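Local coordinates for CS1 fimbrial subunit A (Escherichia coli, PDB 4HJI), which forms the pilin subunit of CS1 fimbriae, the surface filaments with which the bacterium colonises the epithelium of specific host organs, at residues N62-G67 with L111-S116; V77-N80 with L86-P89. All blocks are in the same frame, centred on the assembly; numbering follows the deposited sequence.

Contact 1. Residues N62-G67 with L111-S116. With IMD (imidazole), chain C.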
loop_
_atom_site.group_PDB
_atom_site.type_symbol
_atom_site.label_atom_id
_atom_site.label_comp_id
_atom_site.label_asym_id
_atom_site.label_seq_id
_atom_site.Cartn_x
_atom_site.Cartn_y
_atom_site.Cartn_z
ATOM N N ASN A 62 6.290 -17.209 -9.110
ATOM C CA ASN A 62 6.611 -18.491 -9.734
ATOM C C ASN A 62 7.358 -18.358 -11.061
ATOM O O ASN A 62 7.588 -19.363 -11.726
ATOM C CB ASN A 62 5.346 -19.342 -9.926
ATOM C CG ASN A 62 4.458 -18.848 -11.052
ATOM O OD1 ASN A 62 4.793 -17.899 -11.779
ATOM N ND2 ASN A 62 3.307 -19.493 -11.203
ATOM N N ASP A 63 7.717 -17.130 -11.438
ATOM C CA ASP A 63 8.549 -16.890 -12.617
ATOM C C ASP A 63 9.430 -15.662 -12.426
ATOM O O ASP A 63 8.980 -14.512 -12.539
ATOM C CB ASP A 63 7.707 -16.758 -13.884
ATOM C CG ASP A 63 8.555 -16.774 -15.161
ATOM O OD1 ASP A 63 9.805 -16.689 -15.089
ATOM O OD2 ASP A 63 7.967 -16.877 -16.256
ATOM N N SER A 64 10.704 -15.937 -12.168
ATOM C CA SER A 64 11.700 -14.915 -11.894
ATOM C C SER A 64 12.129 -14.121 -13.139
ATOM O O SER A 64 12.825 -13.111 -13.017
ATOM C CB SER A 64 12.925 -15.560 -11.245
ATOM O OG SER A 64 14.016 -14.661 -11.233
ATOM N N ASP A 65 11.731 -14.590 -14.322
ATOM C CA ASP A 65 11.969 -13.860 -15.568
ATOM C C ASP A 65 10.962 -12.738 -15.766
ATOM O O ASP A 65 11.223 -11.795 -16.518
ATOM C CB ASP A 65 11.897 -14.801 -16.775
ATOM C CG ASP A 65 13.187 -15.567 -17.006
ATOM O OD1 ASP A 65 14.139 -15.427 -16.207
ATOM O OD2 ASP A 65 13.248 -16.312 -18.007
ATOM N N LYS A 66 9.808 -12.867 -15.122
ATOM C CA LYS A 66 8.753 -11.860 -15.187
ATOM C C LYS A 66 8.873 -10.850 -14.046
ATOM O O LYS A 66 9.346 -11.167 -12.940
ATOM C CB LYS A 66 7.364 -12.519 -15.141
ATOM C CG LYS A 66 6.737 -12.816 -16.496
ATOM C CD LYS A 66 7.604 -13.717 -17.337
ATOM C CE LYS A 66 7.023 -13.933 -18.724
ATOM N NZ LYS A 66 8.006 -14.634 -19.585
ATOM N N GLY A 67 8.430 -9.631 -14.330
ATOM C CA GLY A 67 8.285 -8.601 -13.320
ATOM C C GLY A 67 6.894 -8.654 -12.725
ATOM O O GLY A 67 6.192 -9.678 -12.828
ATOM N N LEU A 111 13.941 -6.180 -8.986
ATOM C CA LEU A 111 13.481 -6.955 -7.821
ATOM C C LEU A 111 14.555 -7.860 -7.235
ATOM O O LEU A 111 14.404 -8.340 -6.115
ATOM C CB LEU A 111 12.237 -7.755 -8.176
ATOM C CG LEU A 111 11.007 -6.859 -8.379
ATOM C CD1 LEU A 111 9.957 -7.569 -9.215
ATOM C CD2 LEU A 111 10.414 -6.371 -7.063
ATOM N N ASN A 112 15.640 -8.086 -7.980
ATOM C CA ASN A 112 16.792 -8.841 -7.477
ATOM C C ASN A 112 16.378 -10.192 -6.884
ATOM O O ASN A 112 16.665 -10.475 -5.724
ATOM C CB ASN A 112 17.542 -8.033 -6.408
ATOM C CG ASN A 112 18.007 -6.683 -6.904
ATOM O OD1 ASN A 112 18.771 -6.583 -7.867
ATOM N ND2 ASN A 112 17.577 -5.637 -6.222
ATOM N N PHE A 113 15.708 -11.012 -7.690
ATOM C CA PHE A 113 15.085 -12.249 -7.211
ATOM C C PHE A 113 16.124 -13.266 -6.757
ATOM O O PHE A 113 17.059 -13.565 -7.497
ATOM C CB PHE A 113 14.200 -12.882 -8.293
ATOM C CG PHE A 113 12.831 -12.256 -8.417
ATOM C CD1 PHE A 113 11.896 -12.388 -7.395
ATOM C CD2 PHE A 113 12.458 -11.578 -9.575
ATOM C CE1 PHE A 113 10.635 -11.830 -7.499
ATOM C CE2 PHE A 113 11.198 -11.013 -9.689
ATOM C CZ PHE A 113 10.283 -11.140 -8.657
ATOM N N ALA A 114 15.952 -13.768 -5.537
ATOM C CA ALA A 114 16.769 -14.853 -4.987
ATOM C C ALA A 114 15.953 -16.150 -4.993
ATOM O O ALA A 114 14.736 -16.135 -4.808
ATOM C CB ALA A 114 17.209 -14.518 -3.573
ATOM N N SER A 115 16.638 -17.271 -5.186
ATOM C CA SER A 115 15.983 -18.568 -5.268
ATOM C C SER A 115 15.611 -19.074 -3.879
ATOM O O SER A 115 16.481 -19.248 -3.026
ATOM C CB SER A 115 16.903 -19.582 -5.955
ATOM O OG SER A 115 16.188 -20.762 -6.273
ATOM N N SER A 116 14.313 -19.305 -3.670
ATOM C CA SER A 116 13.782 -19.855 -2.426
ATOM C C SER A 116 12.958 -21.107 -2.731
ATOM O O SER A 116 11.819 -21.019 -3.240
ATOM C CB SER A 116 12.910 -18.830 -1.726
ATOM O OG SER A 116 11.791 -18.486 -2.528
HETATM N N1 IMD C . 8.628 -20.430 -0.215
HETATM C C2 IMD C . 9.739 -19.995 -0.815
HETATM N N3 IMD C . 9.596 -20.149 -2.146
HETATM C C4 IMD C . 8.383 -20.707 -2.373
HETATM C C5 IMD C . 7.782 -20.882 -1.160
#

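Contact 2. Residues V77-N80 with L86-P89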
loop_
_atom_site.group_PDB
_atom_site.type_symbol
_atom_site.label_atom_id
_atom_site.label_comp_id
_atom_site.label_asym_id
_atom_site.label_seq_id
_atom_site.Cartn_x
_atom_site.Cartn_y
_atom_site.Cartn_z
ATOM N N VAL A 77 -8.814 6.935 0.212
ATOM C CA VAL A 77 -9.118 8.082 1.028
ATOM C C VAL A 77 -9.544 7.626 2.415
ATOM O O VAL A 77 -10.138 6.566 2.550
ATOM C CB VAL A 77 -10.214 8.944 0.383
ATOM C CG1 VAL A 77 -10.381 10.224 1.154
ATOM C CG2 VAL A 77 -9.828 9.342 -1.038
ATOM N N LEU A 78 -9.235 8.419 3.440
ATOM C CA LEU A 78 -9.752 8.167 4.782
ATOM C C LEU A 78 -10.887 9.144 5.037
ATOM O O LEU A 78 -10.694 10.371 4.976
ATOM C CB LEU A 78 -8.677 8.355 5.843
ATOM C CG LEU A 78 -7.330 7.689 5.592
ATOM C CD1 LEU A 78 -6.430 7.985 6.777
ATOM C CD2 LEU A 78 -7.474 6.185 5.376
ATOM N N SER A 79 -12.058 8.584 5.306
ATOM C CA SER A 79 -13.271 9.340 5.577
ATOM C C SER A 79 -13.476 9.473 7.080
ATOM O O SER A 79 -13.331 8.494 7.823
ATOM C CB SER A 79 -14.473 8.658 4.920
ATOM O OG SER A 79 -14.322 8.602 3.510
ATOM N N ASN A 80 -13.818 10.678 7.531
ATOM C CA ASN A 80 -14.194 10.903 8.922
ATOM C C ASN A 80 -15.386 10.013 9.263
ATOM O O ASN A 80 -16.349 9.959 8.514
ATOM C CB ASN A 80 -14.556 12.375 9.167
ATOM C CG ASN A 80 -14.862 12.665 10.619
ATOM O OD1 ASN A 80 -15.989 12.509 11.062
ATOM N ND2 ASN A 80 -13.863 13.105 11.364
ATOM N N LEU A 86 -16.080 14.319 4.735
ATOM C CA LEU A 86 -14.802 14.885 5.137
ATOM C C LEU A 86 -13.685 13.844 4.967
ATOM O O LEU A 86 -13.654 12.826 5.667
ATOM C CB LEU A 86 -14.889 15.346 6.585
ATOM C CG LEU A 86 -13.734 16.198 7.068
ATOM C CD1 LEU A 86 -13.831 17.570 6.424
ATOM C CD2 LEU A 86 -13.777 16.309 8.579
ATOM N N GLN A 87 -12.768 14.106 4.040
ATOM C CA GLN A 87 -11.894 13.070 3.512
ATOM C C GLN A 87 -10.436 13.508 3.433
ATOM O O GLN A 87 -10.127 14.645 3.025
ATOM C CB GLN A 87 -12.407 12.634 2.142
ATOM C CG GLN A 87 -13.705 11.829 2.182
ATOM C CD GLN A 87 -14.228 11.465 0.801
ATOM O OE1 GLN A 87 -13.541 11.646 -0.202
ATOM N NE2 GLN A 87 -15.446 10.957 0.744
ATOM N N ILE A 88 -9.538 12.599 3.811
ATOM C CA ILE A 88 -8.089 12.829 3.776
ATOM C C ILE A 88 -7.510 11.935 2.682
ATOM O O ILE A 88 -7.647 10.715 2.748
ATOM C CB ILE A 88 -7.417 12.471 5.125
ATOM C CG1 ILE A 88 -8.006 13.302 6.266
ATOM C CG2 ILE A 88 -5.902 12.642 5.033
ATOM C CD1 ILE A 88 -7.565 12.852 7.647
ATOM N N PRO A 89 -6.864 12.529 1.648
ATOM C CA PRO A 89 -6.315 11.685 0.584
ATOM C C PRO A 89 -5.106 10.868 1.040
ATOM O O PRO A 89 -4.342 11.306 1.905
ATOM C CB PRO A 89 -5.912 12.695 -0.502
ATOM C CG PRO A 89 -5.617 13.912 0.270
ATOM C CD PRO A 89 -6.574 13.959 1.415
#

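Contact 1. Residues N62-G67 with L111-S116
Phe113 carries the contact from 111-116, reaching with its CB and the CD2 and CE2 atoms of its ring to Ser64 and to the backbone of the turn 63-66. The closest of these van der Waals meetings sets polar against apolar: Ser64 OG lies 3.4 Å from Phe113 CB and 3.8 Å from Phe113 CD2. The hydroxyl is swung there because OG stands anti to the backbone N of Ser64 (chi1 167°). Further along the ring two carbonyl oxygens approach obliquely, Ser64 O at 3.8 Å from Phe113 CD2 and Lys66 O at 3.7 Å from Phe113 CE2. On one ring face Leu111 CB sits 3.7 Å above the plane, displaced toward the rim.

Hydrogen bonding acts inside 62-67 and not across the pair. Lys66 N donates to Asp63 O, closing a type I turn, and Asp65 N donates to Asp63 OD1 over 3.0 Å, an Asx turn whose N-H comes from above the carboxylate plane. Ser108 OG donates a weak hydrogen bond to Asp65 O.

At the far end of 111-116 an imidazole, probably from the crystallisation liquor, makes two weak hydrogen bonds through N3: 2.6 Å to Ser116 O and 2.8 Å to Ser116 OG.

The contact packs the loop between strands 49-61 and 68-80 against the link from helix 108-111 into strand 114-116; Lys120 of strand 119-131 also touches Ser64. Replacing Phe113 by alanine would probably cost the turn its apolar neighbour, since the ring atoms beside Ser64 O and Lys66 O would be gone. With 154 Å² buried and no hydrogen bond between the segments, the chemistry implies a small surface packing of one aromatic side chain against a turn shaped by its own bonds.

Contact 2. Residues V77-N80 with L86-P89
Strands 68-80 and 87-94 form a beta hairpin; 77-80 ends the first strand, and 87-89 begins the second, with Leu86 just before it. Their short axes approach to 4.5 Å and run antiparallel at 162°. Leu78 and Ile88 make the hydrogen-bonded pair, with Leu78 N to Ile88 O at 2.9 Å and Ile88 N to Leu78 O at 2.8 Å. Nearer the loop, Asn80 N gives a nearly straight bond (174°) to Leu86 O. Val77 with Pro89 and Ser79 with Gln87 are non-hydrogen-bonded pairs.

On the face of Val77, Ser79, Gln87 and Pro89, the Val77 and Gln87 side chains cross at about a right angle. Val77 CG1, anti to its own N (chi1 -172°), lies 3.3 Å from Gln87 CB and 3.2 Å from Ile88 O. Ser79 OG rests 3.5 Å from Gln87 CG. Gln87 NE2 donates to Pro84 O in the loop, which also takes a weak hydrogen bond from Ser79 OG. The other face pairs Leu78 with Ile88, CB to CB 4.4 Å apart. Asn80 CB lies 4.0 Å from Leu86 CB; its OD1 accepts from Leu82 N and Asn83 N, gripping the loop.

Around the hairpin, Tyr146 of strand 144-156 touches Leu78, Asn80, Leu86 and Ile88, while Ala131 of strand 119-131 touches Leu78 and Ile88, and Val169 and Ala171 of strand 163-173 touch Leu78.

Overall arrangement
Contacts 1 and 2 lie on opposite sides of the chain's centre, with their own centres about 37 Å apart and nearest atoms about 24 Å apart. Strand 68-80 connects them: 62-67 leads into its start and 77-80 forms its end. Both reach the same mixed sheet. Contact 2 is partly buried, with four of eight touching residues buried, and joins the two arms of a hairpin, six residues apart at their closest ends, by regular backbone bonds. Contact 1 lies at the surface, brings together segments 44 residues apart, and relies on van der Waals packing of an aromatic side chain against a hydroxyl and backbone carbonyls, without hydrogen bonds between them. The buried surface follows this difference, 358 Å² against 154 Å².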